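Local coordinates for protein putative PLP-dependent aminotransferase (Bacillus cereus ATCC 10987, PDB 3JU7) that probably binds pyridoxal phosphate and acts as an aminotransferase of the DegT/DnrJ/EryC1/StrS family, and binds calcium, at residues 45-59 and 199-213. Sequence-based numbering, arbitrary orientation.
Sequences IMSGFFQNRGAVTTV and GLIYSKNEEDIQRIK
With CG of Y202 swung anti to its backbone N (chi1 170°) and CG of F50 set beside its own N (chi1 -66°), the two rings overlap in an offset stack, centroids 4.0 Å apart and planes at 12°. They lie on one face of an antiparallel strand pair, 55-59 with 199-203, in the mixed sheet of what is, judging by family, the large domain of a fold-type I PLP enzyme; 55-59 is an edge strand of that sheet within this chain. V56 CG1 meets the edge of the Y202 ring, 3.7 Å from CD1, and L200 CD1 packs against I45 CD1 and V56 CB, setting this face against helix 36-48, to which I45 belongs. At the rim of the stack, Y202 OH donates to R53 O (2.7 Å), approaching from above the carbonyl plane; the backbone N of D178 also hydrogen-bonds to the hydroxyl, while the D178 carboxylate forms a salt bridge with R53. Backbone bonds pair A55 with S203 and T57 with I201, both ways. On the other face, helical segment 206-213 runs nearly parallel to strand 55-59: I209 CG2 lies 3.9 Å from A55 CB, and I212 CG2 touches T57 CG2. The T57 hydroxyl faces K213, whose ammonium group also forms a salt bridge with E42; K213 NZ donates to T57 OG1 at 2.6 Å.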
# COMPACT_ATOMS: atom_id res chain seq x y z
N ILE A 45 13.35 -14.31 8.89
CA ILE A 45 14.03 -13.06 9.23
C ILE A 45 14.39 -13.02 10.75
O ILE A 45 15.50 -12.64 11.13
CB ILE A 45 13.17 -11.86 8.84
CG1 ILE A 45 13.10 -11.76 7.30
CG2 ILE A 45 13.76 -10.57 9.39
CD1 ILE A 45 12.02 -10.81 6.82
N MSE A 46 13.46 -13.43 11.59
CA MSE A 46 13.68 -13.41 13.05
C MSE A 46 14.85 -14.30 13.44
O MSE A 46 15.71 -13.91 14.22
CB MSE A 46 12.39 -13.79 13.81
CG MSE A 46 11.36 -12.69 13.79
SE MSE A 46 12.04 -11.02 14.49
CE MSE A 46 12.79 -11.75 16.13
N SER A 47 14.90 -15.48 12.85
CA SER A 47 15.99 -16.40 13.11
C SER A 47 17.28 -15.98 12.46
O SER A 47 18.35 -16.08 13.05
CB SER A 47 15.65 -17.78 12.58
OG SER A 47 14.67 -18.34 13.40
N GLY A 48 17.17 -15.54 11.23
CA GLY A 48 18.34 -15.25 10.42
C GLY A 48 18.99 -13.95 10.80
O GLY A 48 20.20 -13.88 10.90
N PHE A 49 18.19 -12.91 11.04
CA PHE A 49 18.76 -11.61 11.32
C PHE A 49 18.65 -11.13 12.76
O PHE A 49 19.61 -10.52 13.26
CB PHE A 49 18.14 -10.55 10.38
CG PHE A 49 18.57 -10.69 8.94
CD1 PHE A 49 19.84 -11.09 8.59
CD2 PHE A 49 17.71 -10.36 7.92
CE1 PHE A 49 20.22 -11.20 7.25
CE2 PHE A 49 18.10 -10.46 6.58
CZ PHE A 49 19.34 -10.88 6.25
N PHE A 50 17.53 -11.38 13.43
CA PHE A 50 17.29 -10.69 14.70
C PHE A 50 17.45 -11.53 15.96
O PHE A 50 16.96 -11.15 17.03
CB PHE A 50 15.93 -10.04 14.69
CG PHE A 50 15.81 -8.92 13.69
CD1 PHE A 50 16.41 -7.71 13.93
CD2 PHE A 50 15.08 -9.08 12.52
CE1 PHE A 50 16.30 -6.66 13.02
CE2 PHE A 50 14.96 -8.02 11.60
CZ PHE A 50 15.57 -6.83 11.86
N GLN A 51 18.15 -12.65 15.82
CA GLN A 51 18.49 -13.53 16.92
C GLN A 51 17.25 -13.91 17.70
O GLN A 51 17.32 -14.09 18.91
CB GLN A 51 19.55 -12.88 17.83
CG GLN A 51 20.91 -12.64 17.15
CD GLN A 51 21.85 -11.76 17.99
OE1 GLN A 51 21.94 -11.93 19.21
NE2 GLN A 51 22.54 -10.83 17.35
N ASN A 52 16.11 -14.01 17.01
CA ASN A 52 14.86 -14.36 17.66
C ASN A 52 14.54 -13.53 18.88
O ASN A 52 14.00 -14.04 19.88
CB ASN A 52 14.87 -15.86 18.06
CG ASN A 52 14.61 -16.78 16.88
OD1 ASN A 52 13.70 -16.55 16.08
ND2 ASN A 52 15.42 -17.79 16.75
N ARG A 53 14.89 -12.24 18.82
CA ARG A 53 14.54 -11.31 19.85
C ARG A 53 13.83 -10.13 19.16
O ARG A 53 14.39 -9.51 18.23
CB ARG A 53 15.78 -10.80 20.58
CG ARG A 53 16.63 -11.85 21.22
CD ARG A 53 17.48 -11.25 22.37
NE ARG A 53 18.37 -10.19 21.89
CZ ARG A 53 19.56 -10.40 21.31
NH1 ARG A 53 20.01 -11.65 21.11
NH2 ARG A 53 20.30 -9.38 20.93
N GLY A 54 12.63 -9.83 19.64
CA GLY A 54 11.75 -8.88 19.02
C GLY A 54 10.80 -9.58 18.04
O GLY A 54 10.59 -10.81 18.11
N ALA A 55 10.25 -8.79 17.13
CA ALA A 55 9.25 -9.26 16.20
C ALA A 55 9.28 -8.40 14.96
O ALA A 55 9.63 -7.20 15.01
CB ALA A 55 7.86 -9.23 16.83
N VAL A 56 8.85 -8.99 13.85
CA VAL A 56 8.74 -8.25 12.61
C VAL A 56 7.35 -8.43 11.98
O VAL A 56 6.62 -9.44 12.22
CB VAL A 56 9.80 -8.73 11.57
CG1 VAL A 56 11.27 -8.50 12.08
CG2 VAL A 56 9.54 -10.17 11.21
N THR A 57 6.99 -7.45 11.14
CA THR A 57 5.88 -7.68 10.23
C THR A 57 6.22 -7.19 8.84
O THR A 57 6.85 -6.13 8.68
CB THR A 57 4.58 -7.04 10.72
OG1 THR A 57 3.52 -7.53 9.90
CG2 THR A 57 4.66 -5.43 10.66
N THR A 58 5.82 -7.95 7.82
CA THR A 58 5.94 -7.45 6.44
C THR A 58 4.89 -6.36 6.23
O THR A 58 3.92 -6.30 6.98
CB THR A 58 5.76 -8.55 5.42
OG1 THR A 58 4.46 -9.14 5.57
CG2 THR A 58 6.85 -9.66 5.59
N VAL A 59 5.13 -5.46 5.27
CA VAL A 59 4.14 -4.47 4.84
C VAL A 59 4.23 -4.37 3.32
O VAL A 59 5.19 -4.85 2.73
CB VAL A 59 4.34 -3.11 5.49
CG1 VAL A 59 4.04 -3.21 6.99
CG2 VAL A 59 5.75 -2.58 5.23
N GLY A 199 8.18 -4.25 2.19
CA GLY A 199 8.88 -3.64 3.29
C GLY A 199 8.69 -4.48 4.54
O GLY A 199 8.00 -5.51 4.51
N LEU A 200 9.32 -4.02 5.63
CA LEU A 200 9.33 -4.71 6.91
C LEU A 200 9.42 -3.70 8.06
O LEU A 200 10.04 -2.61 7.93
CB LEU A 200 10.51 -5.64 6.99
CG LEU A 200 10.55 -6.69 8.13
CD1 LEU A 200 9.75 -7.93 7.78
CD2 LEU A 200 11.95 -7.08 8.49
N ILE A 201 8.79 -4.05 9.19
CA ILE A 201 8.94 -3.30 10.43
C ILE A 201 9.47 -4.22 11.49
O ILE A 201 8.98 -5.31 11.65
CB ILE A 201 7.62 -2.65 10.94
CG1 ILE A 201 6.93 -1.89 9.79
CG2 ILE A 201 7.94 -1.72 12.11
CD1 ILE A 201 5.67 -1.11 10.20
N TYR A 202 10.50 -3.77 12.20
CA TYR A 202 11.06 -4.52 13.33
C TYR A 202 10.87 -3.70 14.60
O TYR A 202 10.98 -2.48 14.57
CB TYR A 202 12.57 -4.75 13.17
CG TYR A 202 13.19 -5.30 14.42
CD1 TYR A 202 13.14 -6.66 14.71
CD2 TYR A 202 13.77 -4.45 15.37
CE1 TYR A 202 13.69 -7.17 15.88
CE2 TYR A 202 14.32 -4.96 16.55
CZ TYR A 202 14.29 -6.32 16.79
OH TYR A 202 14.84 -6.82 17.96
N SER A 203 10.57 -4.38 15.71
CA SER A 203 10.67 -3.75 17.03
C SER A 203 11.01 -4.83 18.03
O SER A 203 10.69 -6.02 17.87
CB SER A 203 9.40 -2.99 17.45
OG SER A 203 9.55 -2.35 18.71
N LYS A 204 11.73 -4.41 19.06
CA LYS A 204 11.90 -5.28 20.19
C LYS A 204 10.53 -5.46 20.86
O LYS A 204 10.28 -6.48 21.52
CB LYS A 204 12.92 -4.68 21.13
CG LYS A 204 13.15 -5.47 22.41
CD LYS A 204 13.78 -6.80 22.15
CE LYS A 204 14.29 -7.40 23.47
NZ LYS A 204 15.41 -8.32 23.24
N ASN A 205 9.63 -4.49 20.67
CA ASN A 205 8.31 -4.52 21.29
C ASN A 205 7.32 -5.36 20.49
O ASN A 205 6.74 -4.90 19.51
CB ASN A 205 7.80 -3.11 21.49
CG ASN A 205 6.55 -3.06 22.34
OD1 ASN A 205 5.58 -3.82 22.14
ND2 ASN A 205 6.55 -2.13 23.28
N GLU A 206 7.12 -6.59 20.93
CA GLU A 206 6.31 -7.56 20.21
C GLU A 206 4.86 -7.16 20.15
O GLU A 206 4.24 -7.26 19.10
CB GLU A 206 6.45 -8.95 20.84
CG GLU A 206 7.90 -9.48 20.77
CD GLU A 206 8.06 -10.87 21.37
OE1 GLU A 206 7.09 -11.67 21.34
OE2 GLU A 206 9.16 -11.16 21.87
N GLU A 207 4.32 -6.68 21.26
CA GLU A 207 2.93 -6.21 21.29
C GLU A 207 2.70 -5.11 20.25
O GLU A 207 1.71 -5.15 19.54
CB GLU A 207 2.56 -5.69 22.69
CG GLU A 207 2.50 -6.75 23.81
N ASP A 208 3.61 -4.15 20.14
CA ASP A 208 3.46 -3.10 19.12
C ASP A 208 3.39 -3.66 17.69
O ASP A 208 2.59 -3.22 16.88
CB ASP A 208 4.61 -2.08 19.19
CG ASP A 208 4.57 -1.21 20.45
OD1 ASP A 208 3.52 -1.19 21.15
OD2 ASP A 208 5.61 -0.58 20.74
N ILE A 209 4.25 -4.62 17.40
CA ILE A 209 4.23 -5.32 16.12
C ILE A 209 2.92 -6.05 15.90
O ILE A 209 2.38 -5.99 14.81
CB ILE A 209 5.42 -6.32 16.00
CG1 ILE A 209 6.74 -5.53 15.98
CG2 ILE A 209 5.27 -7.25 14.76
CD1 ILE A 209 6.98 -4.72 14.77
N GLN A 210 2.40 -6.73 16.92
CA GLN A 210 1.04 -7.36 16.81
C GLN A 210 -0.02 -6.32 16.43
O GLN A 210 -0.89 -6.54 15.57
CB GLN A 210 0.64 -8.01 18.12
CG GLN A 210 1.51 -9.24 18.46
CD GLN A 210 1.37 -9.78 19.90
OE1 GLN A 210 0.61 -9.25 20.73
NE2 GLN A 210 2.12 -10.85 20.19
N ARG A 211 0.08 -5.16 17.06
CA ARG A 211 -0.87 -4.10 16.78
C ARG A 211 -0.71 -3.58 15.36
O ARG A 211 -1.70 -3.38 14.66
CB ARG A 211 -0.71 -2.98 17.81
CG ARG A 211 -1.82 -2.03 17.80
CD ARG A 211 -1.98 -1.35 19.13
NE ARG A 211 -2.56 -2.27 20.08
CZ ARG A 211 -2.50 -2.12 21.40
NH1 ARG A 211 -1.88 -1.06 21.93
NH2 ARG A 211 -3.07 -3.03 22.18
N ILE A 212 0.53 -3.38 14.90
CA ILE A 212 0.75 -2.90 13.53
C ILE A 212 0.11 -3.90 12.57
O ILE A 212 -0.46 -3.52 11.55
CB ILE A 212 2.26 -2.77 13.16
CG1 ILE A 212 2.86 -1.50 13.73
CG2 ILE A 212 2.43 -2.79 11.60
CD1 ILE A 212 2.76 -0.28 12.88
N LYS A 213 0.21 -5.19 12.90
CA LYS A 213 -0.38 -6.21 12.06
C LYS A 213 -1.87 -5.95 11.88
O LYS A 213 -2.40 -6.01 10.77
CB LYS A 213 -0.12 -7.63 12.61
CG LYS A 213 1.17 -8.22 12.02
CD LYS A 213 1.75 -9.41 12.80
CE LYS A 213 2.58 -10.39 11.95
NZ LYS A 213 2.85 -9.98 10.52
O HOH W 1 11.49 -11.83 21.79